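Local coordinates for Spermidine/putrescine ABC transporter, periplasmic binding protein (Treponema pallidum, PDB 2V84) that probably binds polyamines such as spermidine and putrescine in the periplasm as the receptor of an ABC transport system, at residues Y144-S149 against H242-I247; I134-K139 against F221-G226; D25-Y30 against Y74-P79; L92-D97 against K264-R269. One frame throughout, in Å; residues are numbered along the deposited sequence.

Contact 1 (Y144-S149 against H242-I247)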
loop_
_atom_site.group_PDB
_atom_site.type_symbol
_atom_site.label_atom_id
_atom_site.label_comp_id
_atom_site.label_asym_id
_atom_site.label_seq_id
_atom_site.Cartn_x
_atom_site.Cartn_y
_atom_site.Cartn_z
ATOM N N TYR A 144 26.253 3.238 -1.718
ATOM C CA TYR A 144 25.069 4.102 -1.623
ATOM C C TYR A 144 24.650 4.227 -0.172
ATOM O O TYR A 144 24.910 3.321 0.631
ATOM C CB TYR A 144 23.900 3.544 -2.483
ATOM C CG TYR A 144 23.566 2.103 -2.163
ATOM C CD1 TYR A 144 24.303 1.054 -2.737
ATOM C CD2 TYR A 144 22.533 1.783 -1.267
ATOM C CE1 TYR A 144 24.018 -0.276 -2.429
ATOM C CE2 TYR A 144 22.244 0.455 -0.944
ATOM C CZ TYR A 144 23.015 -0.566 -1.533
ATOM O OH TYR A 144 22.755 -1.881 -1.236
ATOM N N ALA A 145 23.998 5.342 0.162
ATOM C CA ALA A 145 23.362 5.471 1.465
ATOM C C ALA A 145 21.928 5.019 1.286
ATOM O O ALA A 145 21.348 5.191 0.206
ATOM C CB ALA A 145 23.417 6.933 1.978
ATOM N N ARG A 146 21.352 4.444 2.342
ATOM C CA ARG A 146 20.014 3.854 2.280
ATOM C C ARG A 146 18.960 4.902 2.642
ATOM O O ARG A 146 18.331 4.857 3.709
ATOM C CB ARG A 146 19.934 2.640 3.213
ATOM C CG ARG A 146 20.766 1.455 2.763
ATOM C CD ARG A 146 20.324 0.167 3.509
ATOM N NE ARG A 146 21.040 -1.027 3.049
ATOM C CZ ARG A 146 22.248 -1.417 3.471
ATOM N NH1 ARG A 146 22.924 -0.713 4.379
ATOM N NH2 ARG A 146 22.806 -2.521 2.978
ATOM N N THR A 147 18.812 5.885 1.761
ATOM C CA THR A 147 18.038 7.095 2.035
ATOM C C THR A 147 17.364 7.549 0.736
ATOM O O THR A 147 17.798 7.182 -0.354
ATOM C CB THR A 147 18.927 8.280 2.570
ATOM O OG1 THR A 147 19.824 8.715 1.532
ATOM C CG2 THR A 147 19.765 7.873 3.779
ATOM N N TRP A 148 16.340 8.386 0.867
ATOM C CA TRP A 148 15.654 8.956 -0.311
ATOM C C TRP A 148 16.567 9.824 -1.173
ATOM O O TRP A 148 16.284 10.053 -2.342
ATOM C CB TRP A 148 14.434 9.788 0.128
ATOM C CG TRP A 148 13.385 8.925 0.794
ATOM C CD1 TRP A 148 13.109 8.863 2.123
ATOM C CD2 TRP A 148 12.519 7.965 0.157
ATOM N NE1 TRP A 148 12.130 7.923 2.361
ATOM C CE2 TRP A 148 11.745 7.361 1.175
ATOM C CE3 TRP A 148 12.321 7.565 -1.170
ATOM C CZ2 TRP A 148 10.788 6.366 0.910
ATOM C CZ3 TRP A 148 11.372 6.578 -1.439
ATOM C CH2 TRP A 148 10.604 5.999 -0.399
ATOM N N SER A 149 17.610 10.388 -0.570
ATOM C CA SER A 149 18.494 11.262 -1.305
ATOM C C SER A 149 19.246 10.483 -2.375
ATOM O O SER A 149 20.010 11.063 -3.140
ATOM C CB SER A 149 19.450 11.972 -0.361
ATOM O OG SER A 149 18.742 13.014 0.329
ATOM N N HIS A 242 21.421 -9.936 -5.294
ATOM C CA HIS A 242 22.022 -8.721 -5.809
ATOM C C HIS A 242 21.130 -7.517 -5.581
ATOM O O HIS A 242 21.501 -6.415 -5.948
ATOM C CB HIS A 242 22.290 -8.841 -7.310
ATOM C CG HIS A 242 23.244 -9.930 -7.664
ATOM N ND1 HIS A 242 24.611 -9.766 -7.610
ATOM C CD2 HIS A 242 23.030 -11.203 -8.070
ATOM C CE1 HIS A 242 25.199 -10.892 -7.975
ATOM N NE2 HIS A 242 24.260 -11.780 -8.254
ATOM N N ILE A 243 19.959 -7.735 -5.000
ATOM C CA ILE A 243 19.010 -6.653 -4.752
ATOM C C ILE A 243 19.055 -6.256 -3.286
ATOM O O ILE A 243 18.963 -7.097 -2.403
ATOM C CB ILE A 243 17.537 -7.032 -5.100
ATOM C CG1 ILE A 243 17.419 -7.595 -6.515
ATOM C CG2 ILE A 243 16.595 -5.799 -4.951
ATOM C CD1 ILE A 243 16.083 -8.248 -6.804
ATOM N N ASP A 244 19.159 -4.955 -3.030
ATOM C CA ASP A 244 18.946 -4.451 -1.694
ATOM C C ASP A 244 17.694 -3.631 -1.782
ATOM O O ASP A 244 17.691 -2.583 -2.436
ATOM C CB ASP A 244 20.117 -3.563 -1.268
ATOM C CG ASP A 244 20.032 -3.108 0.173
ATOM O OD1 ASP A 244 19.070 -3.448 0.901
ATOM O OD2 ASP A 244 20.953 -2.366 0.587
ATOM N N PHE A 245 16.630 -4.142 -1.172
ATOM C CA PHE A 245 15.399 -3.412 -1.019
ATOM C C PHE A 245 15.393 -2.928 0.410
ATOM O O PHE A 245 15.664 -3.718 1.322
ATOM C CB PHE A 245 14.159 -4.299 -1.272
ATOM C CG PHE A 245 12.887 -3.596 -0.988
ATOM C CD1 PHE A 245 12.273 -2.820 -1.966
ATOM C CD2 PHE A 245 12.347 -3.615 0.294
ATOM C CE1 PHE A 245 11.149 -2.092 -1.656
ATOM C CE2 PHE A 245 11.210 -2.915 0.589
ATOM C CZ PHE A 245 10.612 -2.142 -0.383
ATOM N N PHE A 246 15.086 -1.650 0.603
ATOM C CA PHE A 246 14.966 -1.066 1.940
ATOM C C PHE A 246 13.916 0.018 1.955
ATOM O O PHE A 246 13.687 0.694 0.959
ATOM C CB PHE A 246 16.306 -0.465 2.419
ATOM C CG PHE A 246 16.952 0.447 1.418
ATOM C CD1 PHE A 246 17.787 -0.066 0.430
ATOM C CD2 PHE A 246 16.762 1.816 1.480
ATOM C CE1 PHE A 246 18.384 0.773 -0.517
ATOM C CE2 PHE A 246 17.347 2.659 0.552
ATOM C CZ PHE A 246 18.166 2.134 -0.459
ATOM N N ILE A 247 13.286 0.189 3.107
ATOM C CA ILE A 247 12.469 1.363 3.367
ATOM C C ILE A 247 13.387 2.251 4.207
ATOM O O ILE A 247 13.854 1.805 5.252
ATOM C CB ILE A 247 11.196 0.981 4.163
ATOM C CG1 ILE A 247 10.364 -0.042 3.381
ATOM C CG2 ILE A 247 10.393 2.242 4.562
ATOM C CD1 ILE A 247 9.639 -1.080 4.246
#
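Between Tyr144-Ser149 and His242-Ile247 the backbones stay apart, their nearest CA atoms, those of Arg146 and Phe246, being 7.1 Å from each other, and side chains do the joining. An inverse gamma turn centred on Arg146 carries the loop over the strand. One carboxylate oxygen gathers the polar partners: Tyr144 OH donates to Asp244 OD2 over 2.6 Å, taking the anti lone pair, while Arg146 NE reaches the syn lone pair of Asp244 OD2 at 2.8 Å, the oxygen lying somewhat out of the guanidinium plane. The second bond is bent, 139° at the hydrogen, and belongs to a salt bridge to which Arg146 NH2 adds a weak hydrogen bond to the same oxygen. Positive charge at Arg146 would be expected to keep Asp244 ionised. Phe246, its CG turned between backbone N and carbonyl carbon (chi1 50°), offers a ring face to the aliphatic root of the arginine; Arg146 CB sits 3.9 Å from the Phe246 ring centroid, a CH-pi contact. Tyr144 CE2 meets Phe246 CE1 at 3.9 Å, the side chains running in opposite senses. Strand 243-246 pairs with strand 125-137, whose Ile134 and Val136 also touch Phe246, whereas Phe245 packs on helix 228-234; the loop thus lies over the side of strand 243-246 carrying Asp244 and Phe246.

Contact 2 (I134-K139 against F221-G226)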
loop_
_atom_site.group_PDB
_atom_site.type_symbol
_atom_site.label_atom_id
_atom_site.label_comp_id
_atom_site.label_asym_id
_atom_site.label_seq_id
_atom_site.Cartn_x
_atom_site.Cartn_y
_atom_site.Cartn_z
ATOM N N ILE A 134 12.795 1.314 -1.629
ATOM C CA ILE A 134 13.723 1.489 -2.742
ATOM C C ILE A 134 14.461 0.187 -2.948
ATOM O O ILE A 134 14.930 -0.415 -1.984
ATOM C CB ILE A 134 14.770 2.622 -2.423
ATOM C CG1 ILE A 134 14.061 3.933 -2.048
ATOM C CG2 ILE A 134 15.741 2.832 -3.607
ATOM C CD1 ILE A 134 14.966 4.950 -1.341
ATOM N N ALA A 135 14.565 -0.223 -4.209
ATOM C CA ALA A 135 15.386 -1.356 -4.610
ATOM C C ALA A 135 16.657 -0.825 -5.263
ATOM O O ALA A 135 16.604 0.062 -6.100
ATOM C CB ALA A 135 14.627 -2.256 -5.566
ATOM N N VAL A 136 17.812 -1.380 -4.886
ATOM C CA VAL A 136 19.063 -0.957 -5.481
ATOM C C VAL A 136 19.699 -2.199 -6.062
ATOM O O VAL A 136 19.706 -3.229 -5.401
ATOM C CB VAL A 136 20.038 -0.351 -4.462
ATOM C CG1 VAL A 136 21.366 -0.071 -5.129
ATOM C CG2 VAL A 136 19.474 0.970 -3.902
ATOM N N ASN A 137 20.189 -2.093 -7.294
ATOM C CA ASN A 137 20.978 -3.148 -7.928
ATOM C C ASN A 137 22.428 -2.989 -7.430
ATOM O O ASN A 137 23.138 -2.072 -7.852
ATOM C CB ASN A 137 20.866 -3.034 -9.463
ATOM C CG ASN A 137 21.703 -4.064 -10.195
ATOM O OD1 ASN A 137 22.689 -4.548 -9.662
ATOM N ND2 ASN A 137 21.316 -4.399 -11.435
ATOM N N LYS A 138 22.820 -3.868 -6.504
ATOM C CA LYS A 138 24.078 -3.787 -5.748
ATOM C C LYS A 138 25.314 -4.053 -6.590
ATOM O O LYS A 138 26.425 -3.647 -6.222
ATOM C CB LYS A 138 24.081 -4.808 -4.609
ATOM C CG LYS A 138 23.125 -4.558 -3.479
ATOM C CD LYS A 138 23.497 -5.401 -2.251
ATOM C CE LYS A 138 23.130 -6.869 -2.410
ATOM N NZ LYS A 138 23.337 -7.659 -1.150
ATOM N N LYS A 139 25.151 -4.776 -7.698
ATOM C CA LYS A 139 26.277 -4.966 -8.604
ATOM C C LYS A 139 26.504 -3.722 -9.468
ATOM O O LYS A 139 27.639 -3.420 -9.831
ATOM C CB LYS A 139 26.167 -6.273 -9.428
ATOM C CG LYS A 139 25.106 -6.306 -10.518
ATOM C CD LYS A 139 24.875 -7.734 -11.053
ATOM C CE LYS A 139 23.381 -7.936 -11.426
ATOM N NZ LYS A 139 23.143 -9.248 -12.104
ATOM N N PHE A 221 16.668 0.266 -15.017
ATOM C CA PHE A 221 16.720 1.100 -13.820
ATOM C C PHE A 221 17.604 0.389 -12.819
ATOM O O PHE A 221 17.430 -0.811 -12.602
ATOM C CB PHE A 221 15.348 1.313 -13.163
ATOM C CG PHE A 221 14.274 1.874 -14.076
ATOM C CD1 PHE A 221 14.585 2.535 -15.265
ATOM C CD2 PHE A 221 12.939 1.782 -13.695
ATOM C CE1 PHE A 221 13.562 3.060 -16.075
ATOM C CE2 PHE A 221 11.923 2.298 -14.487
ATOM C CZ PHE A 221 12.230 2.938 -15.682
ATOM N N VAL A 222 18.539 1.104 -12.199
ATOM C CA VAL A 222 19.421 0.451 -11.221
ATOM C C VAL A 222 19.041 0.806 -9.784
ATOM O O VAL A 222 19.489 0.169 -8.826
ATOM C CB VAL A 222 20.945 0.687 -11.500
ATOM C CG1 VAL A 222 21.362 0.066 -12.836
ATOM C CG2 VAL A 222 21.306 2.181 -11.443
ATOM N N VAL A 223 18.183 1.815 -9.651
ATOM C CA VAL A 223 17.577 2.178 -8.381
ATOM C C VAL A 223 16.141 2.536 -8.728
ATOM O O VAL A 223 15.894 3.309 -9.645
ATOM C CB VAL A 223 18.226 3.412 -7.736
ATOM C CG1 VAL A 223 17.497 3.753 -6.443
ATOM C CG2 VAL A 223 19.696 3.187 -7.436
ATOM N N ALA A 224 15.188 1.967 -8.004
ATOM C CA ALA A 224 13.792 2.339 -8.251
ATOM C C ALA A 224 12.973 2.365 -6.991
ATOM O O ALA A 224 13.176 1.570 -6.091
ATOM C CB ALA A 224 13.147 1.400 -9.292
ATOM N N HIS A 225 12.026 3.304 -6.949
ATOM C CA HIS A 225 11.040 3.415 -5.881
ATOM C C HIS A 225 9.888 2.433 -6.173
ATOM O O HIS A 225 9.404 2.368 -7.310
ATOM C CB HIS A 225 10.533 4.857 -5.935
ATOM C CG HIS A 225 9.589 5.244 -4.845
ATOM N ND1 HIS A 225 8.722 6.299 -4.996
ATOM C CD2 HIS A 225 9.376 4.753 -3.602
ATOM C CE1 HIS A 225 8.018 6.454 -3.888
ATOM N NE2 HIS A 225 8.393 5.526 -3.023
ATOM N N GLY A 226 9.459 1.657 -5.177
ATOM C CA GLY A 226 8.352 0.731 -5.422
ATOM C C GLY A 226 8.118 -0.303 -4.344
ATOM O O GLY A 226 8.666 -0.202 -3.262
HETATM O O HOH W 1 18.842 -3.200 -12.195
#
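With CG2 of Ile134 set trans to the backbone N and chi1 of Val223 at 178°, a methyl from each residue is brought together across two strands: Ile134 CG2 and Val223 CG1 lie 3.5 Å apart, a close fit for two methyl groups. The other branch, Val223 CG2, runs beside Val136 CG2 at 4.2 Å, both side chains pointing the same way, so Val223 packs against two residues at once. Reciprocal bonds lock the backbone: Ala135 N donates to Ala224 O over 2.9 Å, and Ala224 N returns to Ala135 O over 3.0 Å. Farther along, Asn137 N meets Val222 O at 2.8 Å in a nearly straight bond (173°). A water accepts from Asn137 ND2 and donates to Phe221 O, extending the link beyond the strand pair. Ala135 and Ala224 are a hydrogen-bonded pair, flanked by the non-hydrogen-bonded pairs Ile134-His225 and Val136-Val223. Residues 134-137 and 223-226 thus form an antiparallel pair inside the mixed sheet of one lobe of a periplasmic binding protein.

Contact 3 (D25-Y30 against Y74-P79)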
loop_
_atom_site.group_PDB
_atom_site.type_symbol
_atom_site.label_atom_id
_atom_site.label_comp_id
_atom_site.label_asym_id
_atom_site.label_seq_id
_atom_site.Cartn_x
_atom_site.Cartn_y
_atom_site.Cartn_z
ATOM N N ASP A 25 -25.490 -16.365 -2.043
ATOM C CA ASP A 25 -24.567 -17.446 -2.538
ATOM C C ASP A 25 -23.398 -16.915 -3.374
ATOM O O ASP A 25 -22.500 -17.679 -3.739
ATOM C CB ASP A 25 -25.332 -18.491 -3.362
ATOM C CG ASP A 25 -26.490 -19.106 -2.598
ATOM O OD1 ASP A 25 -26.244 -19.766 -1.557
ATOM O OD2 ASP A 25 -27.649 -18.928 -3.052
ATOM N N VAL A 26 -23.429 -15.623 -3.701
ATOM C CA VAL A 26 -22.297 -14.974 -4.357
ATOM C C VAL A 26 -21.780 -13.751 -3.585
ATOM O O VAL A 26 -22.556 -12.878 -3.169
ATOM C CB VAL A 26 -22.589 -14.625 -5.849
ATOM C CG1 VAL A 26 -23.738 -13.623 -5.988
ATOM C CG2 VAL A 26 -21.325 -14.100 -6.547
ATOM N N LEU A 27 -20.458 -13.713 -3.400
ATOM C CA LEU A 27 -19.774 -12.550 -2.830
ATOM C C LEU A 27 -19.146 -11.701 -3.938
ATOM O O LEU A 27 -18.345 -12.192 -4.724
ATOM C CB LEU A 27 -18.707 -12.997 -1.822
ATOM C CG LEU A 27 -17.869 -11.892 -1.169
ATOM C CD1 LEU A 27 -18.668 -11.162 -0.097
ATOM C CD2 LEU A 27 -16.593 -12.483 -0.607
ATOM N N TYR A 28 -19.526 -10.431 -3.992
ATOM C CA TYR A 28 -18.950 -9.479 -4.932
ATOM C C TYR A 28 -17.752 -8.743 -4.308
ATOM O O TYR A 28 -17.941 -7.749 -3.596
ATOM C CB TYR A 28 -20.001 -8.439 -5.325
ATOM C CG TYR A 28 -20.976 -8.834 -6.427
ATOM C CD1 TYR A 28 -21.881 -9.900 -6.258
ATOM C CD2 TYR A 28 -21.025 -8.103 -7.626
ATOM C CE1 TYR A 28 -22.789 -10.245 -7.269
ATOM C CE2 TYR A 28 -21.929 -8.435 -8.637
ATOM C CZ TYR A 28 -22.809 -9.499 -8.453
ATOM O OH TYR A 28 -23.692 -9.822 -9.463
ATOM N N LEU A 29 -16.537 -9.224 -4.597
ATOM C CA LEU A 29 -15.287 -8.601 -4.122
ATOM C C LEU A 29 -14.687 -7.631 -5.128
ATOM O O LEU A 29 -14.528 -7.959 -6.309
ATOM C CB LEU A 29 -14.233 -9.662 -3.762
ATOM C CG LEU A 29 -12.794 -9.225 -3.421
ATOM C CD1 LEU A 29 -12.721 -8.349 -2.155
ATOM C CD2 LEU A 29 -11.918 -10.435 -3.257
ATOM N N TYR A 30 -14.340 -6.447 -4.636
ATOM C CA TYR A 30 -13.688 -5.427 -5.417
ATOM C C TYR A 30 -12.351 -5.039 -4.774
ATOM O O TYR A 30 -12.330 -4.395 -3.722
ATOM C CB TYR A 30 -14.591 -4.215 -5.482
ATOM C CG TYR A 30 -14.312 -3.316 -6.644
ATOM C CD1 TYR A 30 -13.823 -3.835 -7.840
ATOM C CD2 TYR A 30 -14.558 -1.948 -6.563
ATOM C CE1 TYR A 30 -13.566 -3.008 -8.934
ATOM C CE2 TYR A 30 -14.302 -1.109 -7.653
ATOM C CZ TYR A 30 -13.813 -1.651 -8.828
ATOM O OH TYR A 30 -13.547 -0.857 -9.912
ATOM N N TYR A 74 -21.094 -3.940 -4.847
ATOM C CA TYR A 74 -20.098 -4.741 -4.115
ATOM C C TYR A 74 -20.370 -4.952 -2.630
ATOM O O TYR A 74 -20.986 -4.116 -1.965
ATOM C CB TYR A 74 -18.682 -4.192 -4.320
ATOM C CG TYR A 74 -18.283 -4.184 -5.771
ATOM C CD1 TYR A 74 -17.782 -5.331 -6.390
ATOM C CD2 TYR A 74 -18.408 -3.026 -6.530
ATOM C CE1 TYR A 74 -17.428 -5.316 -7.746
ATOM C CE2 TYR A 74 -18.053 -3.003 -7.868
ATOM C CZ TYR A 74 -17.566 -4.145 -8.468
ATOM O OH TYR A 74 -17.209 -4.099 -9.803
ATOM N N ASP A 75 -19.891 -6.084 -2.128
ATOM C CA ASP A 75 -20.041 -6.438 -0.726
ATOM C C ASP A 75 -18.796 -6.094 0.055
ATOM O O ASP A 75 -18.883 -5.810 1.231
ATOM C CB ASP A 75 -20.359 -7.919 -0.587
ATOM C CG ASP A 75 -21.650 -8.287 -1.277
ATOM O OD1 ASP A 75 -22.652 -7.598 -1.011
ATOM O OD2 ASP A 75 -21.661 -9.240 -2.081
ATOM N N LEU A 76 -17.642 -6.124 -0.610
ATOM C CA LEU A 76 -16.361 -5.794 0.035
ATOM C C LEU A 76 -15.554 -4.938 -0.916
ATOM O O LEU A 76 -15.621 -5.133 -2.126
ATOM C CB LEU A 76 -15.568 -7.057 0.367
ATOM C CG LEU A 76 -15.971 -7.780 1.645
ATOM C CD1 LEU A 76 -15.184 -9.070 1.767
ATOM C CD2 LEU A 76 -15.794 -6.871 2.899
ATOM N N VAL A 77 -14.805 -3.991 -0.357
ATOM C CA VAL A 77 -13.854 -3.173 -1.120
ATOM C C VAL A 77 -12.634 -3.015 -0.220
ATOM O O VAL A 77 -12.729 -3.273 0.966
ATOM C CB VAL A 77 -14.476 -1.796 -1.495
ATOM C CG1 VAL A 77 -14.725 -0.946 -0.220
ATOM C CG2 VAL A 77 -13.608 -1.064 -2.468
ATOM N N VAL A 78 -11.480 -2.646 -0.776
ATOM C CA VAL A 78 -10.248 -2.605 0.025
ATOM C C VAL A 78 -9.495 -1.253 -0.150
ATOM O O VAL A 78 -8.503 -1.178 -0.888
ATOM C CB VAL A 78 -9.347 -3.840 -0.299
ATOM C CG1 VAL A 78 -8.037 -3.828 0.514
ATOM C CG2 VAL A 78 -10.110 -5.167 -0.076
ATOM N N PRO A 79 -9.978 -0.177 0.516
ATOM C CA PRO A 79 -9.345 1.137 0.427
ATOM C C PRO A 79 -8.172 1.317 1.367
ATOM O O PRO A 79 -8.023 0.545 2.325
ATOM C CB PRO A 79 -10.500 2.103 0.796
ATOM C CG PRO A 79 -11.695 1.261 0.902
ATOM C CD PRO A 79 -11.216 -0.085 1.293
#
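A parallel sheet ordered 51-57, 26-32, 76-77 forms part of one lobe of this solute-binding fold, and here its central strand meets the outer strand 76-77. Leu29 and Leu76 form a parallel bridge, and Tyr30 N donates to Leu76 O over 3.1 Å. Just before it the carbonyl of Tyr28 receives Asp75 N, with Tyr28 O and Asp75 N 3.0 Å apart, and also a weak bond from Leu76 N. The side chain of Asp75 completes the grip: Asp75 OD2 accepts from Tyr28 N over 3.1 Å, approached on its anti side and somewhat out of the carboxylate plane in an almost straight bond of 174°. Its other oxygen, OD1, is taken by the backbone N of Asn268, so both oxygens are engaged. On one face, Leu29 CD1 rests against Leu76 CB at 4.0 Å, and helix 269-279 covers Leu27 and Leu76. On the other, Tyr74 and Tyr30 form an offset stack, their planes only 8° apart and centroids separated by 4.3 Å. The Tyr74 ring is also held at its far end, where OH is hydrogen-bonded to Asp55 and Lys66. Tyr30 CB itself lies over the Tyr74 ring, 3.7 Å from the centroid of that ring, a CH-pi contact.

Contact 4 (L92-D97 against K264-R269)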
loop_
_atom_site.group_PDB
_atom_site.type_symbol
_atom_site.label_atom_id
_atom_site.label_comp_id
_atom_site.label_asym_id
_atom_site.label_seq_id
_atom_site.Cartn_x
_atom_site.Cartn_y
_atom_site.Cartn_z
ATOM N N LEU A 92 -20.048 6.716 2.581
ATOM C CA LEU A 92 -20.057 5.704 1.530
ATOM C C LEU A 92 -19.961 4.265 2.015
ATOM O O LEU A 92 -20.074 3.332 1.209
ATOM C CB LEU A 92 -18.931 5.983 0.528
ATOM C CG LEU A 92 -19.286 6.697 -0.776
ATOM C CD1 LEU A 92 -20.386 7.737 -0.611
ATOM C CD2 LEU A 92 -18.027 7.312 -1.350
ATOM N N LEU A 93 -19.785 4.103 3.332
ATOM C CA LEU A 93 -19.451 2.820 3.937
ATOM C C LEU A 93 -20.468 2.417 4.986
ATOM O O LEU A 93 -21.076 3.281 5.637
ATOM C CB LEU A 93 -18.047 2.877 4.569
ATOM C CG LEU A 93 -16.898 3.228 3.612
ATOM C CD1 LEU A 93 -15.566 3.233 4.352
ATOM C CD2 LEU A 93 -16.870 2.267 2.423
ATOM N N GLU A 94 -20.649 1.108 5.160
ATOM C CA GLU A 94 -21.618 0.595 6.153
ATOM C C GLU A 94 -20.901 0.166 7.397
ATOM O O GLU A 94 -19.753 -0.268 7.309
ATOM C CB GLU A 94 -22.392 -0.597 5.604
ATOM C CG GLU A 94 -23.227 -0.212 4.403
ATOM C CD GLU A 94 -24.262 -1.239 4.038
ATOM O OE1 GLU A 94 -24.208 -2.367 4.555
ATOM O OE2 GLU A 94 -25.151 -0.915 3.219
ATOM N N LYS A 95 -21.562 0.328 8.544
ATOM C CA LYS A 95 -21.016 -0.183 9.814
ATOM C C LYS A 95 -20.799 -1.685 9.717
ATOM O O LYS A 95 -21.597 -2.406 9.120
ATOM C CB LYS A 95 -21.938 0.180 11.003
ATOM C CG LYS A 95 -21.934 1.683 11.320
ATOM C CD LYS A 95 -22.695 2.011 12.615
ATOM C CE LYS A 95 -22.687 3.526 12.895
ATOM N NZ LYS A 95 -23.418 3.825 14.154
ATOM N N ILE A 96 -19.713 -2.149 10.319
ATOM C CA ILE A 96 -19.353 -3.553 10.345
ATOM C C ILE A 96 -19.771 -4.136 11.692
ATOM O O ILE A 96 -19.653 -3.477 12.722
ATOM C CB ILE A 96 -17.824 -3.723 10.105
ATOM C CG1 ILE A 96 -17.502 -3.253 8.675
ATOM C CG2 ILE A 96 -17.393 -5.173 10.323
ATOM C CD1 ILE A 96 -16.021 -3.298 8.275
ATOM N N ASP A 97 -20.328 -5.345 11.659
ATOM C CA ASP A 97 -20.731 -6.070 12.858
ATOM C C ASP A 97 -19.582 -6.970 13.267
ATOM O O ASP A 97 -19.398 -8.059 12.711
ATOM C CB ASP A 97 -22.011 -6.891 12.593
ATOM C CG ASP A 97 -22.446 -7.705 13.793
ATOM O OD1 ASP A 97 -21.867 -7.556 14.897
ATOM O OD2 ASP A 97 -23.375 -8.520 13.647
ATOM N N LYS A 264 -21.707 0.946 0.954
ATOM C CA LYS A 264 -23.130 1.260 1.102
ATOM C C LYS A 264 -23.934 0.475 0.070
ATOM O O LYS A 264 -23.549 0.406 -1.104
ATOM C CB LYS A 264 -23.400 2.760 0.959
ATOM C CG LYS A 264 -24.883 3.111 1.021
ATOM C CD LYS A 264 -25.161 4.567 0.702
ATOM C CE LYS A 264 -26.642 4.773 0.486
ATOM N NZ LYS A 264 -27.105 6.029 1.128
ATOM N N GLY A 265 -25.030 -0.130 0.520
ATOM C CA GLY A 265 -25.905 -0.908 -0.349
ATOM C C GLY A 265 -25.498 -2.353 -0.595
ATOM O O GLY A 265 -26.077 -3.018 -1.458
ATOM N N ALA A 266 -24.507 -2.848 0.152
ATOM C CA ALA A 266 -24.053 -4.240 0.030
ATOM C C ALA A 266 -25.210 -5.221 0.182
ATOM O O ALA A 266 -25.949 -5.158 1.180
ATOM C CB ALA A 266 -22.969 -4.542 1.074
ATOM N N ARG A 267 -25.359 -6.119 -0.799
ATOM C CA ARG A 267 -26.484 -7.070 -0.834
ATOM C C ARG A 267 -26.257 -8.294 0.029
ATOM O O ARG A 267 -27.217 -8.901 0.499
ATOM C CB ARG A 267 -26.759 -7.563 -2.258
ATOM C CG ARG A 267 -27.084 -6.518 -3.291
ATOM C CD ARG A 267 -27.059 -7.189 -4.651
ATOM N NE ARG A 267 -27.170 -6.240 -5.757
ATOM C CZ ARG A 267 -26.165 -5.889 -6.557
ATOM N NH1 ARG A 267 -24.943 -6.402 -6.391
ATOM N NH2 ARG A 267 -26.387 -5.018 -7.537
ATOM N N ASN A 268 -24.992 -8.669 0.214
ATOM C CA ASN A 268 -24.628 -9.839 1.015
ATOM C C ASN A 268 -23.670 -9.512 2.158
ATOM O O ASN A 268 -22.491 -9.854 2.088
ATOM C CB ASN A 268 -24.008 -10.921 0.132
ATOM C CG ASN A 268 -24.276 -12.324 0.650
ATOM O OD1 ASN A 268 -24.270 -12.587 1.869
ATOM N ND2 ASN A 268 -24.529 -13.242 -0.280
ATOM N N ARG A 269 -24.174 -8.858 3.202
ATOM C CA ARG A 269 -23.338 -8.509 4.355
ATOM C C ARG A 269 -22.840 -9.754 5.078
ATOM O O ARG A 269 -21.724 -9.773 5.588
ATOM C CB ARG A 269 -24.080 -7.572 5.318
ATOM C CG ARG A 269 -24.244 -6.132 4.805
ATOM C CD ARG A 269 -25.124 -5.300 5.727
ATOM N NE ARG A 269 -24.668 -5.343 7.121
ATOM C CZ ARG A 269 -23.700 -4.578 7.637
ATOM N NH1 ARG A 269 -23.080 -3.673 6.893
ATOM N NH2 ARG A 269 -23.355 -4.706 8.919
#
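Glu94 and Arg269 meet beside a small antiparallel pair, strands 93-94 and 262-263, where the chain turns from the second strand into helix 269-279. The backbone link comes first: Lys264 N donates to Leu92 O over 2.9 Å. The glutamate then reaches across the turn. Its CG stands opposite the carbonyl carbon (chi1 -63°) and the chain runs extended beyond it, laying Glu94 CG against Lys264 CA at 3.6 Å and spreading the two carboxylate oxygens to different partners. Glu94 OE2 receives Gly265 N at 2.8 Å from above the carboxylate plane, while Glu94 OE1 takes Arg269 NH1 at 2.9 Å on its anti lone pair, forming a salt bridge. The guanidinium and carboxylate planes are 36° apart. Gly265 itself has a positive phi, a backbone conformation easily taken by glycine. In Arg269, the first residue of the helix, the bend at chi3 (53°) brings the guanidinium to Glu94 and Lys95. Asn268 caps that helix through OD1, which accepts from Leu271 N. NH1 of the arginine is shared between Glu94 OE1 and Lys95 O. That carbonyl is met at the guanidinium edge by both terminal nitrogens: Arg269 NH2 lies 2.9 Å from Lys95 O, and Arg269 NH1 lies 3.0 Å from Lys95 O.

Overall arrangement
The four contacts fall into two pairs on opposite sides of the chain's centre, as expected of a two-lobed binding protein. Contacts 1 and 2 have centres about 7 Å apart and share the mixed sheet, strand 125-137 lying between 223-226 and 243-246; their segments alternate along the chain. Contacts 3 and 4, with centres about 10 Å apart, meet where Asp75 reaches the start of helix 269-279. Between the pairs the distances are large: centres of contacts 2 and 3 lie about 35 Å apart. Contact 3 closes first, whereas contact 4 brackets contacts 1 and 2, consistent with a chain that crosses to the other lobe and comes back by residues 264-269.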